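Side-chain contacts in putative uncharacterized protein (Ustilago maydis, PDB 4GNX), which probably acts as an OB-fold subunit of the fungal replication protein A complex, which binds single-stranded DNA: residues 15-20 with 95-100; 57-62 with 109-114. One frame throughout, in Å; residues are numbered along the deposited sequence.

Contact 1 (15-20 with 95-100); sequences RQILNA and GTLKSF. With nucleotides of chain G.
Ile17 presses its branch methyl CG2 into the fork of Leu97, 3.6 Å from Leu97 CD1 and 3.8 Å from Leu97 CD2, so that one carbon meets both prongs of the leucine. The pair closes part of an OB-fold barrel: strand 90-100 belongs to its curved sheet, and the short helix 14-19 packs Ile17, with Ala20 just after it, against that strand. Leu97 reaches the helix because its CG stands opposite the backbone N (chi1 -179°), which carries the fork out from the strand, while the two side chains pass each other in opposite directions. Just past the end of the helix, Ala20 CB makes a looser contact, 4.4 Å from Leu97 CD2. No hydrogen bond joins the two segments; the interface is wholly apolar, and Ile106, Leu39 and Phe41 enlarge it around Ile17. Where the helix ends, Arg104 hydrogen-bonds the carbonyl oxygen of Ala20 and, weakly, that of Ile17.

The segment 95-100 of strand 90-100 illustrates how one strand serves two purposes at once. Leu97 faces the helix, whereas its neighbours Thr96 and Lys98, and farther along Phe100, meet the single-stranded DNA of chain G. DT25 lies over one face of the Phe100 ring, its C2 3.7 Å above the plane and displaced toward the rim, although this phenylalanine is poorly ordered. Lys98 NZ comes no nearer than 3.8 Å to DT21 O2. Thr96 bonds the base directly: its OG1 lies beside its own backbone N, opposite the carbonyl carbon, and accepts a hydrogen bond from DT21 N3 to Thr96 OG1 of 2.6 Å, with a bent N-H...O angle of 141°.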
# COMPACT_ATOMS: atom_id res chain seq x y z
N ARG B 15 4.18 -4.22 22.45
CA ARG B 15 5.41 -3.59 22.95
C ARG B 15 5.37 -2.07 22.92
O ARG B 15 5.79 -1.41 23.90
CB ARG B 15 6.61 -4.03 22.15
CG ARG B 15 7.93 -3.73 22.84
CD ARG B 15 8.31 -4.95 23.66
NE ARG B 15 8.15 -4.76 25.10
CZ ARG B 15 8.01 -5.74 25.99
NH1 ARG B 15 7.96 -7.02 25.61
NH2 ARG B 15 7.88 -5.42 27.26
N GLN B 16 4.88 -1.52 21.80
CA GLN B 16 4.71 -0.07 21.68
C GLN B 16 3.70 0.43 22.69
O GLN B 16 3.95 1.44 23.36
CB GLN B 16 4.27 0.34 20.29
CG GLN B 16 5.34 0.30 19.22
CD GLN B 16 4.73 0.45 17.83
OE1 GLN B 16 3.80 -0.31 17.45
NE2 GLN B 16 5.20 1.44 17.08
N ILE B 17 2.60 -0.29 22.84
CA ILE B 17 1.68 0.06 23.93
C ILE B 17 2.45 0.15 25.24
O ILE B 17 2.36 1.16 25.93
CB ILE B 17 0.49 -0.91 24.03
CG1 ILE B 17 -0.27 -0.92 22.71
CG2 ILE B 17 -0.42 -0.48 25.15
CD1 ILE B 17 -1.29 -2.02 22.60
N LEU B 18 3.25 -0.86 25.55
CA LEU B 18 4.02 -0.88 26.80
C LEU B 18 5.11 0.20 26.90
O LEU B 18 5.52 0.58 28.01
CB LEU B 18 4.64 -2.27 27.01
CG LEU B 18 3.68 -3.45 27.22
CD1 LEU B 18 4.42 -4.78 27.19
CD2 LEU B 18 2.87 -3.32 28.50
N ASN B 19 5.60 0.67 25.75
CA ASN B 19 6.65 1.67 25.81
C ASN B 19 6.15 3.07 25.66
O ASN B 19 6.94 4.00 25.71
CB ASN B 19 7.70 1.40 24.76
CG ASN B 19 8.57 0.24 25.12
OD1 ASN B 19 8.83 -0.02 26.30
ND2 ASN B 19 9.01 -0.49 24.11
N ALA B 20 4.84 3.23 25.49
CA ALA B 20 4.23 4.55 25.37
C ALA B 20 4.45 5.32 26.67
O ALA B 20 4.42 4.75 27.75
CB ALA B 20 2.76 4.43 25.04
N GLY B 95 -9.54 -0.63 20.38
CA GLY B 95 -9.72 -0.17 21.77
C GLY B 95 -9.09 1.15 22.11
O GLY B 95 -8.52 1.79 21.26
N THR B 96 -9.20 1.58 23.36
CA THR B 96 -8.50 2.76 23.84
C THR B 96 -7.51 2.33 24.93
O THR B 96 -7.83 1.46 25.76
CB THR B 96 -9.46 3.82 24.43
OG1 THR B 96 -10.65 3.89 23.64
CG2 THR B 96 -8.83 5.19 24.42
N LEU B 97 -6.32 2.92 24.91
CA LEU B 97 -5.32 2.67 25.95
C LEU B 97 -5.66 3.36 27.28
O LEU B 97 -5.94 4.56 27.31
CB LEU B 97 -3.92 3.09 25.47
CG LEU B 97 -2.76 2.86 26.46
CD1 LEU B 97 -2.76 1.46 27.07
CD2 LEU B 97 -1.40 3.14 25.83
N LYS B 98 -5.63 2.61 28.37
CA LYS B 98 -6.02 3.16 29.66
C LYS B 98 -5.07 2.76 30.78
O LYS B 98 -4.42 1.71 30.75
CB LYS B 98 -7.47 2.80 30.03
CG LYS B 98 -8.46 3.10 28.92
CD LYS B 98 -9.75 3.74 29.40
CE LYS B 98 -10.43 4.48 28.24
NZ LYS B 98 -11.92 4.57 28.39
N SER B 99 -5.00 3.63 31.77
CA SER B 99 -4.21 3.37 32.95
C SER B 99 -5.04 3.46 34.22
O SER B 99 -5.85 4.37 34.42
CB SER B 99 -3.02 4.31 33.04
OG SER B 99 -2.17 3.89 34.10
N PHE B 100 -4.82 2.47 35.07
CA PHE B 100 -5.38 2.41 36.40
C PHE B 100 -4.21 1.99 37.25
O PHE B 100 -3.53 1.01 36.93
CB PHE B 100 -6.54 1.41 36.50
CG PHE B 100 -6.19 -0.03 36.11
CD1 PHE B 100 -6.07 -1.03 37.09
CD2 PHE B 100 -5.99 -0.40 34.77
CE1 PHE B 100 -5.76 -2.35 36.74
CE2 PHE B 100 -5.67 -1.72 34.42
CZ PHE B 100 -5.57 -2.69 35.41
P DT G 25 -14.16 -4.58 39.85
OP1 DT G 25 -15.24 -4.92 38.89
OP2 DT G 25 -14.12 -5.23 41.18
O5' DT G 25 -12.78 -4.90 39.10
C5' DT G 25 -11.57 -5.18 39.82
C4' DT G 25 -10.39 -4.90 38.91
O4' DT G 25 -10.63 -3.67 38.20
C3' DT G 25 -9.05 -4.70 39.62
O3' DT G 25 -8.31 -5.93 39.66
C2' DT G 25 -8.33 -3.68 38.74
C1' DT G 25 -9.39 -3.16 37.76
N1 DT G 25 -9.50 -1.69 37.66
C2 DT G 25 -9.83 -1.15 36.43
O2 DT G 25 -10.04 -1.82 35.44
N3 DT G 25 -9.90 0.23 36.42
C4 DT G 25 -9.68 1.09 37.47
O4 DT G 25 -9.77 2.30 37.31
C5 DT G 25 -9.34 0.46 38.73
C7 DT G 25 -9.09 1.31 39.93
C6 DT G 25 -9.27 -0.88 38.76
P DT G 21 -18.73 1.23 20.98
OP1 DT G 21 -19.08 0.26 19.91
OP2 DT G 21 -19.81 2.01 21.65
O5' DT G 21 -17.95 0.41 22.10
C5' DT G 21 -18.65 -0.26 23.16
C4' DT G 21 -18.10 0.14 24.51
O4' DT G 21 -16.65 0.15 24.47
C3' DT G 21 -18.55 1.51 25.02
O3' DT G 21 -19.14 1.42 26.33
C2' DT G 21 -17.30 2.38 24.92
C1' DT G 21 -16.13 1.40 24.92
N1 DT G 21 -15.00 1.75 24.04
C2 DT G 21 -13.84 2.26 24.60
O2 DT G 21 -13.71 2.45 25.80
N3 DT G 21 -12.85 2.55 23.70
C4 DT G 21 -12.88 2.38 22.33
O4 DT G 21 -11.91 2.68 21.65
C5 DT G 21 -14.12 1.83 21.81
C7 DT G 21 -14.25 1.62 20.33
C6 DT G 21 -15.10 1.55 22.67

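Contact 2 (57-62 with 109-114); sequences YSVEDG and GHMRPV. With nucleotides of chain G.
With CG of Tyr57 set opposite its carbonyl carbon (chi1 -55°) and Met111 fully extended beyond CG, ring and thioether slide past each other in opposite directions, bringing the sulfur above the phenol. Met111 SD lies 4.0 Å from the centroid of the Tyr57 ring and 28° off its normal, a Met-aromatic contact over the face. The displacement is toward one side of the ring, where Tyr57 CD1 and CE1 are each 3.7 Å from Met111 SD. The terminal methyl continues past the ring to the next inward-facing residue of the strand: Met111 CE is 4.0 Å from Val59 CG2. One flexible side chain thus covers two residues, whose own strand is too distant for backbone pairing.

Contact across the interior fits the closed barrel of an OB fold, in which strands 54-60 and 110-113 face each other instead of lying side by side. Val68, Val91 and Val93 add further apolar surface around Met111. The hydroxyl of this buried tyrosine, Tyr57 OH, is hydrogen-bonded with Gln70.

Residues beside the inward-facing ones do different chemistry. Next to Met111, His110 brings NE2 to 3.0 Å from the phosphate oxygen OP1 of DT21 in chain G, which lies obliquely to the imidazole, and the same ring stacks with His393 of a neighbouring subunit. Gly109, at the corner where the chain changes direction, has no side chain to meet the nucleotide; its CA is 3.6 Å from DT21 O4'. In the other segment Glu60 OE2 accepts a hydrogen bond from Gly62 N at 2.8 Å, on its anti side, and also forms a salt bridge with Arg22 of a neighbouring subunit, while OE1 pairs with Arg46.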
# COMPACT_ATOMS: atom_id res chain seq x y z
N TYR B 57 -9.69 -10.45 28.90
CA TYR B 57 -8.85 -11.37 28.12
C TYR B 57 -7.40 -11.07 28.39
O TYR B 57 -7.02 -9.89 28.48
CB TYR B 57 -9.08 -11.19 26.62
CG TYR B 57 -10.52 -11.34 26.22
CD1 TYR B 57 -11.35 -10.22 26.14
CD2 TYR B 57 -11.07 -12.59 25.93
CE1 TYR B 57 -12.68 -10.33 25.78
CE2 TYR B 57 -12.40 -12.73 25.56
CZ TYR B 57 -13.21 -11.59 25.49
OH TYR B 57 -14.54 -11.68 25.12
N SER B 58 -6.59 -12.11 28.53
CA SER B 58 -5.16 -11.92 28.58
C SER B 58 -4.70 -12.16 27.18
O SER B 58 -5.05 -13.14 26.56
CB SER B 58 -4.48 -12.89 29.51
OG SER B 58 -3.09 -12.71 29.41
N VAL B 59 -3.91 -11.24 26.68
CA VAL B 59 -3.66 -11.23 25.27
C VAL B 59 -2.17 -10.97 24.99
O VAL B 59 -1.50 -10.19 25.67
CB VAL B 59 -4.60 -10.20 24.62
CG1 VAL B 59 -3.87 -9.17 23.76
CG2 VAL B 59 -5.75 -10.90 23.91
N GLU B 60 -1.68 -11.67 23.97
CA GLU B 60 -0.25 -11.76 23.72
C GLU B 60 0.02 -11.93 22.21
O GLU B 60 -0.66 -12.74 21.55
CB GLU B 60 0.30 -12.93 24.57
CG GLU B 60 1.70 -13.39 24.20
CD GLU B 60 1.68 -14.47 23.13
OE1 GLU B 60 0.91 -15.45 23.31
OE2 GLU B 60 2.43 -14.34 22.13
N ASP B 61 0.97 -11.15 21.68
CA ASP B 61 1.32 -11.11 20.25
C ASP B 61 2.82 -11.32 19.99
O ASP B 61 3.38 -10.74 19.06
CB ASP B 61 0.94 -9.76 19.66
CG ASP B 61 1.83 -8.60 20.18
OD1 ASP B 61 2.70 -8.85 21.06
OD2 ASP B 61 1.69 -7.44 19.70
N GLY B 62 3.49 -12.10 20.83
CA GLY B 62 4.90 -12.37 20.64
C GLY B 62 5.81 -11.21 20.98
O GLY B 62 7.05 -11.36 20.95
N GLY B 109 -14.14 -2.19 22.63
CA GLY B 109 -15.53 -2.41 22.28
C GLY B 109 -15.61 -3.56 21.31
O GLY B 109 -16.48 -4.42 21.41
N HIS B 110 -14.68 -3.59 20.37
CA HIS B 110 -14.76 -4.58 19.33
C HIS B 110 -13.60 -5.53 19.35
O HIS B 110 -12.43 -5.14 19.55
CB HIS B 110 -14.90 -3.90 17.98
CG HIS B 110 -15.90 -2.75 17.98
ND1 HIS B 110 -17.21 -2.92 17.68
CD2 HIS B 110 -15.73 -1.39 18.25
CE1 HIS B 110 -17.84 -1.73 17.75
NE2 HIS B 110 -16.94 -0.79 18.10
N MET B 111 -13.92 -6.81 19.16
CA MET B 111 -12.90 -7.84 19.20
C MET B 111 -13.34 -9.00 18.35
O MET B 111 -14.30 -9.67 18.68
CB MET B 111 -12.69 -8.29 20.63
CG MET B 111 -11.24 -8.40 21.02
SD MET B 111 -11.05 -9.16 22.65
CE MET B 111 -9.30 -9.53 22.60
N ARG B 112 -12.64 -9.23 17.26
CA ARG B 112 -13.07 -10.23 16.30
C ARG B 112 -12.02 -11.31 15.95
O ARG B 112 -10.83 -11.01 15.75
CB ARG B 112 -13.54 -9.51 15.05
CG ARG B 112 -13.30 -10.26 13.76
CD ARG B 112 -13.24 -9.30 12.60
NE ARG B 112 -11.90 -8.78 12.40
CZ ARG B 112 -11.56 -8.01 11.37
NH1 ARG B 112 -12.49 -7.69 10.48
NH2 ARG B 112 -10.33 -7.57 11.23
N PRO B 113 -12.44 -12.58 15.90
CA PRO B 113 -11.60 -13.64 15.38
C PRO B 113 -11.02 -13.27 14.04
O PRO B 113 -11.76 -13.10 13.08
CB PRO B 113 -12.59 -14.77 15.18
CG PRO B 113 -13.61 -14.56 16.23
CD PRO B 113 -13.59 -13.11 16.63
N VAL B 114 -9.70 -13.17 14.00
CA VAL B 114 -8.96 -12.98 12.77
C VAL B 114 -9.43 -13.81 11.54
O VAL B 114 -9.73 -15.01 11.65
CB VAL B 114 -7.46 -13.18 13.03
CG1 VAL B 114 -6.69 -13.37 11.73
CG2 VAL B 114 -6.93 -11.97 13.78
P DT G 21 -18.73 1.23 20.98
OP1 DT G 21 -19.08 0.26 19.91
OP2 DT G 21 -19.81 2.01 21.65
O5' DT G 21 -17.95 0.41 22.10
C5' DT G 21 -18.65 -0.26 23.16
C4' DT G 21 -18.10 0.14 24.51
O4' DT G 21 -16.65 0.15 24.47
C3' DT G 21 -18.55 1.51 25.02
O3' DT G 21 -19.14 1.42 26.33
C2' DT G 21 -17.30 2.38 24.92
C1' DT G 21 -16.13 1.40 24.92
N1 DT G 21 -15.00 1.75 24.04
C2 DT G 21 -13.84 2.26 24.60
O2 DT G 21 -13.71 2.45 25.80
N3 DT G 21 -12.85 2.55 23.70
C4 DT G 21 -12.88 2.38 22.33
O4 DT G 21 -11.91 2.68 21.65
C5 DT G 21 -14.12 1.83 21.81
C7 DT G 21 -14.25 1.62 20.33
C6 DT G 21 -15.10 1.55 22.67

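Both contacts are buried, and both draw on the same curved sheet, in which strands 90-100 and 110-113 are neighbours; their centres lie 14 Å apart, on opposite sides of the chain's centre, without touching. Contact 1 joins a helix to a strand with aliphatic side chains alone, whereas contact 2 spans two strands of the barrel with a sulfur over an aromatic face. In each, the segment later in the sequence also meets DT21: residues 95-100 touch its base, residues 109-114 mainly its sugar and phosphate. One nucleotide is therefore met from two strands whose inward side chains fill separate parts of the core.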